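Side-chain contacts in serine protease inhibitor (Thermoanaerobacter tengcongensis, PDB 2PEF), which probably inhibits serine-type endopeptidases as a member of the serpin family, and is seen here in the latent state: residues Phe247-Leu250 / Ile251-Ala254; Glu276-Ser280 / Leu281-Asp285; Ala354-Asn358 / Ser359-Pro363. All coordinates share one frame; numbering follows the deposited sequence.

Interactions 1 and 3 are neighbours, their centres about 11 Å apart, and they meet directly: Asn-361 of the hairpin turn packs against the side chains of Phe-247, Ile-248, Ile-251 and Lys-252. Interaction 2 is remote from both, its centre about 28 Å from the first and 25 Å from the third. The 354-363 hairpin is the most buried of the three and the one richest in side-chain hydrogen bonds, centred on an aspartate. Residues 247-254 and 276-285 are both helix ends, partly buried; the former packs an isoleucine on a phenylalanine, while the latter closes with backbone bonds round a glycine and a water bridge.

Interaction 1: residues Phe247-Leu250 / Ile251-Ala254; sequences FIDL and IKNA
Ile-251 lays its CD1 methyl over one face of the Phe-247 ring, one turn back along helix 244-252. The methyl sits 4.0 Å from the centroid of the Phe-247 ring, a CH-pi contact, and comes as near as 3.6 Å from Ile-251 CD1 to Phe-247 CE2. The ring reaches it because Phe-247 CG stands anti to the backbone N (chi1 -177°). This is the buried side, where Ile-356 touches both residues; an alanine in place of Ile-251 would probably leave this ring face without its methyl cover and open a gap toward Ile-356.

The solvent side carries Lys-252 and Asn-253, both exposed, and the partly exposed Asp-249. The extended Lys-252 chain lies over the buried Ile-248, with 3.7 Å between Lys-252 CE and Ile-248 CG2, and brings its amine to a hydrogen bond with Tyr-11. Asp-249 lies near that amine without touching it. The backbone runs the other way: Lys-252 N makes a firm bond to Ile-248 O, 3.0 Å and 170°, whereas Ile-251 N bonds weakly to Phe-247 O and Ile-248 O. Asn-253 N meets Asp-249 O at 2.7 Å. The inner face thus relies mainly on apolar packing, while the lysine links the exposed side to helix 7-22.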
loop_
_atom_site.group_PDB
_atom_site.type_symbol
_atom_site.label_atom_id
_atom_site.label_comp_id
_atom_site.label_asym_id
_atom_site.label_seq_id
_atom_site.Cartn_x
_atom_site.Cartn_y
_atom_site.Cartn_z
ATOM N N PHE A 247 6.622 9.520 -11.876
ATOM C CA PHE A 247 7.039 8.216 -11.359
ATOM C C PHE A 247 7.122 7.157 -12.462
ATOM O O PHE A 247 8.118 6.445 -12.563
ATOM C CB PHE A 247 6.115 7.748 -10.230
ATOM C CG PHE A 247 6.541 6.447 -9.606
ATOM C CD1 PHE A 247 7.592 6.413 -8.697
ATOM C CD2 PHE A 247 5.904 5.256 -9.941
ATOM C CE1 PHE A 247 8.002 5.218 -8.125
ATOM C CE2 PHE A 247 6.305 4.051 -9.371
ATOM C CZ PHE A 247 7.361 4.037 -8.463
ATOM N N ILE A 248 6.077 7.048 -13.280
ATOM C CA ILE A 248 6.091 6.082 -14.381
ATOM C C ILE A 248 7.244 6.411 -15.331
ATOM O O ILE A 248 7.978 5.513 -15.759
ATOM C CB ILE A 248 4.736 6.019 -15.150
ATOM C CG1 ILE A 248 3.570 5.652 -14.217
ATOM C CG2 ILE A 248 4.815 5.040 -16.323
ATOM C CD1 ILE A 248 3.666 4.273 -13.538
ATOM N N ASP A 249 7.414 7.699 -15.631
ATOM C CA ASP A 249 8.454 8.151 -16.562
ATOM C C ASP A 249 9.879 7.886 -16.087
ATOM O O ASP A 249 10.737 7.542 -16.889
ATOM C CB ASP A 249 8.279 9.637 -16.902
ATOM C CG ASP A 249 7.149 9.886 -17.883
ATOM O OD1 ASP A 249 6.503 8.912 -18.327
ATOM O OD2 ASP A 249 6.905 11.066 -18.215
ATOM N N LEU A 250 10.139 8.047 -14.793
ATOM C CA LEU A 250 11.490 7.831 -14.285
ATOM C C LEU A 250 11.916 6.362 -14.398
ATOM O O LEU A 250 13.098 6.073 -14.597
ATOM C CB LEU A 250 11.665 8.389 -12.864
ATOM C CG LEU A 250 10.993 7.744 -11.650
ATOM C CD1 LEU A 250 11.834 6.597 -11.102
ATOM C CD2 LEU A 250 10.776 8.789 -10.565
ATOM N N ILE A 251 10.948 5.451 -14.299
ATOM C CA ILE A 251 11.201 4.023 -14.490
ATOM C C ILE A 251 11.369 3.711 -15.978
ATOM O O ILE A 251 12.314 3.018 -16.370
ATOM C CB ILE A 251 10.071 3.140 -13.884
ATOM C CG1 ILE A 251 10.021 3.289 -12.360
ATOM C CG2 ILE A 251 10.260 1.672 -14.269
ATOM C CD1 ILE A 251 8.698 2.861 -11.743
ATOM N N LYS A 252 10.447 4.223 -16.797
ATOM C CA LYS A 252 10.508 4.067 -18.251
ATOM C C LYS A 252 11.805 4.635 -18.827
ATOM O O LYS A 252 12.365 4.083 -19.776
ATOM C CB LYS A 252 9.310 4.746 -18.920
ATOM C CG LYS A 252 8.011 3.976 -18.819
ATOM C CD LYS A 252 6.928 4.639 -19.655
ATOM C CE LYS A 252 5.682 3.774 -19.727
ATOM N NZ LYS A 252 4.596 4.436 -20.503
ATOM N N ASN A 253 12.280 5.733 -18.246
ATOM C CA ASN A 253 13.455 6.427 -18.769
ATOM C C ASN A 253 14.780 5.952 -18.175
ATOM O O ASN A 253 15.841 6.492 -18.506
ATOM C CB ASN A 253 13.299 7.948 -18.632
ATOM C CG ASN A 253 12.176 8.507 -19.505
ATOM O OD1 ASN A 253 11.518 9.482 -19.136
ATOM N ND2 ASN A 253 11.947 7.885 -20.660
ATOM N N ALA A 254 14.716 4.935 -17.315
ATOM C CA ALA A 254 15.918 4.331 -16.738
ATOM C C ALA A 254 16.811 3.813 -17.858
ATOM O O ALA A 254 16.332 3.159 -18.791
ATOM C CB ALA A 254 15.550 3.211 -15.786
#

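Interaction 2: residues Glu276-Ser280 / Leu281-Asp285; sequences ETLES and LGMTD
Met-283 turns its CG anti to its own backbone N (chi1 -178°) and stays extended beyond it, which carries SD back against the last turn of the helix to Leu-278, 4.2 Å from SD to Leu-278 CB. Thr-284 turns its methyl, CG2, toward the helix end: CG2 is anti to the carbonyl carbon and comes to 3.6 Å from Glu-279 O, touching Glu-279 CB as well. The Leu-281 side chain lies back along the helix, with its CG beside Thr-277 O and its CD1 in loose contact with Leu-278 CD2.

The polar work is done mainly by carbonyls of the final turn. Leu-278 O takes the N-H of Met-283 at 3.0 Å from N to O, the donor tilted 24° from the carbonyl plane, and Gly-282 N makes a weak bond to Glu-279 O. Ser-280 folds its hydroxyl back on the helix, giving a short 2.6 Å bond from Ser-280 OG to Thr-277 O, which Leu-281 N also approaches in a weak bond. Outside, one water donates both to Glu-279 OE2, at 2.6 Å, and to Thr-284 O, at 2.8 Å, bridging the carboxylate to the departing chain. Inside, Leu-42 of helix 35-46 touches both Leu-278 and Met-283, and Gln-56 of helix 51-62 accepts from the backbone N-H groups of Thr-284 and Asp-285.

Gly-282 has a positive phi of 108° that would jam a side chain against the preceding carbonyl. With the bonds from Met-283 N to Leu-278 O and from Gly-282 N to Glu-279 O, this makes a Schellman motif ending helix 275-280, and Met-283 follows as the centre of an inverse gamma turn.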
loop_
_atom_site.group_PDB
_atom_site.type_symbol
_atom_site.label_atom_id
_atom_site.label_comp_id
_atom_site.label_asym_id
_atom_site.label_seq_id
_atom_site.Cartn_x
_atom_site.Cartn_y
_atom_site.Cartn_z
ATOM N N GLU A 276 -7.306 12.482 6.444
ATOM C CA GLU A 276 -6.947 13.819 5.956
ATOM C C GLU A 276 -6.448 13.812 4.511
ATOM O O GLU A 276 -6.802 14.690 3.718
ATOM C CB GLU A 276 -5.904 14.466 6.873
ATOM C CG GLU A 276 -6.470 15.028 8.176
ATOM C CD GLU A 276 -5.439 15.802 8.990
ATOM O OE1 GLU A 276 -4.253 15.845 8.590
ATOM O OE2 GLU A 276 -5.819 16.377 10.034
ATOM N N THR A 277 -5.628 12.818 4.177
ATOM C CA THR A 277 -5.156 12.624 2.806
ATOM C C THR A 277 -6.331 12.419 1.850
ATOM O O THR A 277 -6.398 13.045 0.788
ATOM C CB THR A 277 -4.191 11.418 2.717
ATOM O OG1 THR A 277 -3.029 11.679 3.512
ATOM C CG2 THR A 277 -3.769 11.156 1.278
ATOM N N LEU A 278 -7.260 11.552 2.247
ATOM C CA LEU A 278 -8.434 11.241 1.438
ATOM C C LEU A 278 -9.361 12.447 1.280
ATOM O O LEU A 278 -9.926 12.660 0.209
ATOM C CB LEU A 278 -9.180 10.027 2.015
ATOM C CG LEU A 278 -8.446 8.686 1.853
ATOM C CD1 LEU A 278 -9.074 7.583 2.702
ATOM C CD2 LEU A 278 -8.364 8.257 0.386
ATOM N N GLU A 279 -9.495 13.241 2.341
ATOM C CA GLU A 279 -10.271 14.479 2.289
ATOM C C GLU A 279 -9.648 15.501 1.338
ATOM O O GLU A 279 -10.363 16.286 0.711
ATOM C CB GLU A 279 -10.436 15.078 3.688
ATOM C CG GLU A 279 -11.403 14.305 4.580
ATOM C CD GLU A 279 -11.399 14.781 6.022
ATOM O OE1 GLU A 279 -10.314 15.112 6.548
ATOM O OE2 GLU A 279 -12.485 14.809 6.637
ATOM N N SER A 280 -8.321 15.480 1.233
ATOM C CA SER A 280 -7.598 16.381 0.334
ATOM C C SER A 280 -7.760 15.960 -1.124
ATOM O O SER A 280 -7.630 16.782 -2.035
ATOM C CB SER A 280 -6.114 16.464 0.713
ATOM O OG SER A 280 -5.381 15.349 0.232
ATOM N N LEU A 281 -8.053 14.679 -1.331
ATOM C CA LEU A 281 -8.329 14.142 -2.660
ATOM C C LEU A 281 -9.792 14.348 -3.069
ATOM O O LEU A 281 -10.192 13.978 -4.176
ATOM C CB LEU A 281 -7.947 12.659 -2.731
ATOM C CG LEU A 281 -6.470 12.269 -2.592
ATOM C CD1 LEU A 281 -6.332 10.754 -2.551
ATOM C CD2 LEU A 281 -5.631 12.855 -3.719
ATOM N N GLY A 282 -10.582 14.940 -2.175
ATOM C CA GLY A 282 -11.973 15.286 -2.465
ATOM C C GLY A 282 -13.004 14.426 -1.757
ATOM O O GLY A 282 -14.205 14.702 -1.831
ATOM N N MET A 283 -12.536 13.385 -1.069
ATOM C CA MET A 283 -13.409 12.466 -0.340
ATOM C C MET A 283 -13.695 13.007 1.065
ATOM O O MET A 283 -12.970 12.716 2.020
ATOM C CB MET A 283 -12.771 11.074 -0.286
ATOM C CG MET A 283 -13.604 10.011 0.395
ATOM S SD MET A 283 -12.703 8.455 0.470
ATOM C CE MET A 283 -13.475 7.709 1.903
ATOM N N THR A 284 -14.757 13.801 1.175
ATOM C CA THR A 284 -15.100 14.484 2.428
ATOM C C THR A 284 -16.429 14.012 3.023
ATOM O O THR A 284 -16.506 13.730 4.222
ATOM C CB THR A 284 -15.125 16.020 2.247
ATOM O OG1 THR A 284 -16.056 16.366 1.216
ATOM C CG2 THR A 284 -13.734 16.543 1.875
ATOM N N ASP A 285 -17.461 13.918 2.183
ATOM C CA ASP A 285 -18.803 13.506 2.613
ATOM C C ASP A 285 -18.807 12.173 3.351
ATOM O O ASP A 285 -19.536 12.011 4.322
ATOM C CB ASP A 285 -19.763 13.424 1.423
ATOM C CG ASP A 285 -20.318 14.776 1.020
ATOM O OD1 ASP A 285 -19.678 15.810 1.313
ATOM O OD2 ASP A 285 -21.399 14.801 0.395
HETATM O O HOH W 1 -14.909 15.452 5.808
#

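Interaction 3: residues Ala354-Asn358 / Ser359-Pro363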
loop_
_atom_site.group_PDB
_atom_site.type_symbol
_atom_site.label_atom_id
_atom_site.label_comp_id
_atom_site.label_asym_id
_atom_site.label_seq_id
_atom_site.Cartn_x
_atom_site.Cartn_y
_atom_site.Cartn_z
ATOM N N ALA A 354 10.382 1.717 -4.133
ATOM C CA ALA A 354 9.105 1.150 -4.505
ATOM C C ALA A 354 9.304 -0.293 -4.931
ATOM O O ALA A 354 10.358 -0.658 -5.455
ATOM C CB ALA A 354 8.472 1.943 -5.615
ATOM N N ILE A 355 8.292 -1.108 -4.661
ATOM C CA ILE A 355 8.183 -2.433 -5.243
ATOM C C ILE A 355 7.178 -2.279 -6.380
ATOM O O ILE A 355 6.014 -1.943 -6.136
ATOM C CB ILE A 355 7.696 -3.469 -4.207
ATOM C CG1 ILE A 355 8.717 -3.585 -3.063
ATOM C CG2 ILE A 355 7.428 -4.817 -4.880
ATOM C CD1 ILE A 355 8.216 -4.344 -1.856
ATOM N N ILE A 356 7.630 -2.502 -7.614
ATOM C CA ILE A 356 6.790 -2.251 -8.789
ATOM C C ILE A 356 6.377 -3.511 -9.546
ATOM O O ILE A 356 7.117 -4.494 -9.618
ATOM C CB ILE A 356 7.433 -1.223 -9.791
ATOM C CG1 ILE A 356 8.773 -1.732 -10.341
ATOM C CG2 ILE A 356 7.568 0.157 -9.145
ATOM C CD1 ILE A 356 9.228 -1.066 -11.644
ATOM N N ASP A 357 5.172 -3.446 -10.105
ATOM C CA ASP A 357 4.659 -4.423 -11.046
ATOM C C ASP A 357 5.227 -4.040 -12.412
ATOM O O ASP A 357 4.862 -3.006 -12.978
ATOM C CB ASP A 357 3.121 -4.365 -11.003
ATOM C CG ASP A 357 2.446 -4.894 -12.266
ATOM O OD1 ASP A 357 2.995 -5.784 -12.948
ATOM O OD2 ASP A 357 1.328 -4.412 -12.555
ATOM N N ASN A 358 6.136 -4.868 -12.930
ATOM C CA ASN A 358 6.820 -4.565 -14.191
ATOM C C ASN A 358 5.935 -4.490 -15.438
ATOM O O ASN A 358 6.346 -3.925 -16.456
ATOM C CB ASN A 358 8.007 -5.510 -14.408
ATOM C CG ASN A 358 9.160 -5.218 -13.470
ATOM O OD1 ASN A 358 9.458 -4.060 -13.174
ATOM N ND2 ASN A 358 9.824 -6.274 -12.998
ATOM N N SER A 359 4.724 -5.037 -15.361
ATOM C CA SER A 359 3.791 -4.967 -16.492
ATOM C C SER A 359 3.168 -3.578 -16.655
ATOM O O SER A 359 2.683 -3.236 -17.737
ATOM C CB SER A 359 2.695 -6.035 -16.377
ATOM O OG SER A 359 1.741 -5.692 -15.383
ATOM N N THR A 360 3.184 -2.784 -15.583
ATOM C CA THR A 360 2.524 -1.472 -15.573
ATOM C C THR A 360 3.417 -0.349 -15.040
ATOM O O THR A 360 3.153 0.827 -15.294
ATOM C CB THR A 360 1.250 -1.487 -14.697
ATOM O OG1 THR A 360 1.611 -1.811 -13.348
ATOM C CG2 THR A 360 0.219 -2.490 -15.215
ATOM N N ASN A 361 4.460 -0.724 -14.298
ATOM C CA ASN A 361 5.304 0.210 -13.536
ATOM C C ASN A 361 4.609 0.839 -12.320
ATOM O O ASN A 361 5.127 1.777 -11.711
ATOM C CB ASN A 361 5.944 1.267 -14.441
ATOM C CG ASN A 361 7.028 0.690 -15.318
ATOM O OD1 ASN A 361 7.623 -0.335 -14.990
ATOM N ND2 ASN A 361 7.294 1.344 -16.443
ATOM N N LEU A 362 3.455 0.287 -11.945
ATOM C CA LEU A 362 2.718 0.751 -10.771
ATOM C C LEU A 362 3.354 0.281 -9.462
ATOM O O LEU A 362 3.786 -0.866 -9.360
ATOM C CB LEU A 362 1.260 0.287 -10.834
ATOM C CG LEU A 362 0.376 0.975 -11.878
ATOM C CD1 LEU A 362 -0.952 0.242 -12.021
ATOM C CD2 LEU A 362 0.145 2.438 -11.522
ATOM N N PRO A 363 3.410 1.170 -8.454
ATOM C CA PRO A 363 4.006 0.791 -7.174
ATOM C C PRO A 363 3.053 0.015 -6.264
ATOM O O PRO A 363 2.077 0.578 -5.749
ATOM C CB PRO A 363 4.367 2.139 -6.551
ATOM C CG PRO A 363 3.340 3.084 -7.084
ATOM C CD PRO A 363 2.951 2.575 -8.457
HETATM O O HOH W 2 9.547 -2.182 -15.191
#
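Asp-357 is gripped by the hydroxyls of Ser-359 and Thr-360. Ser-359 OG donates to Asp-357 OD1 at 2.7 Å on the syn side, close to the carboxylate plane, while Ser-359 N reaches the same OD1 from above that plane. Thr-360 OG1 donates to the other oxygen, Asp-357 OD2, also at 2.7 Å but from 61° out of the plane, and Tyr-77 of helix 67-80 hydrogen-bonds to OD2 as well. With CG anti to the backbone N (chi1 157°), the carboxylate swings over the turn to meet these partners. Several bonds to its two oxygens would probably hold it in one rotation and favour the charged form.

The backbone of the same residue closes the turn. Asp-357 O accepts twice: from Asn-361 N at 2.7 Å, nearly in line with the C=O bond, and from Thr-360 N, which comes from above the carbonyl plane. Asp-357 N in turn gives a straight bond to Leu-362 O, 3.0 Å long. Thr-360 OG1 has a second role, accepting from Leu-362 N at 3.1 Å in an ST turn, so one hydroxyl links the carboxylate to the returning chain.

Further out, a water donates to Asn-358 OD1 and to Asn-361 OD1, joining the two amides across the turn. Asn-361 OD1 also lies beside Ile-356 CD1. Asn-358 ND2 is held by Ser-223 OG and by the backbone of Asn-220.

Down the chain, Ile-356 faces Pro-363 as an antiparallel non-hydrogen-bonded pair, and Ala-354 CB touches Pro-363 CB. This is a beta hairpin whose tight turn is closed by the aspartate and the ST turn. It joins strand 345-357, paired also with strand 222-229, to strand 362-372; helix 7-22 packs on Leu-362 and Pro-363, and helix 244-252 on Ala-354 and Pro-363.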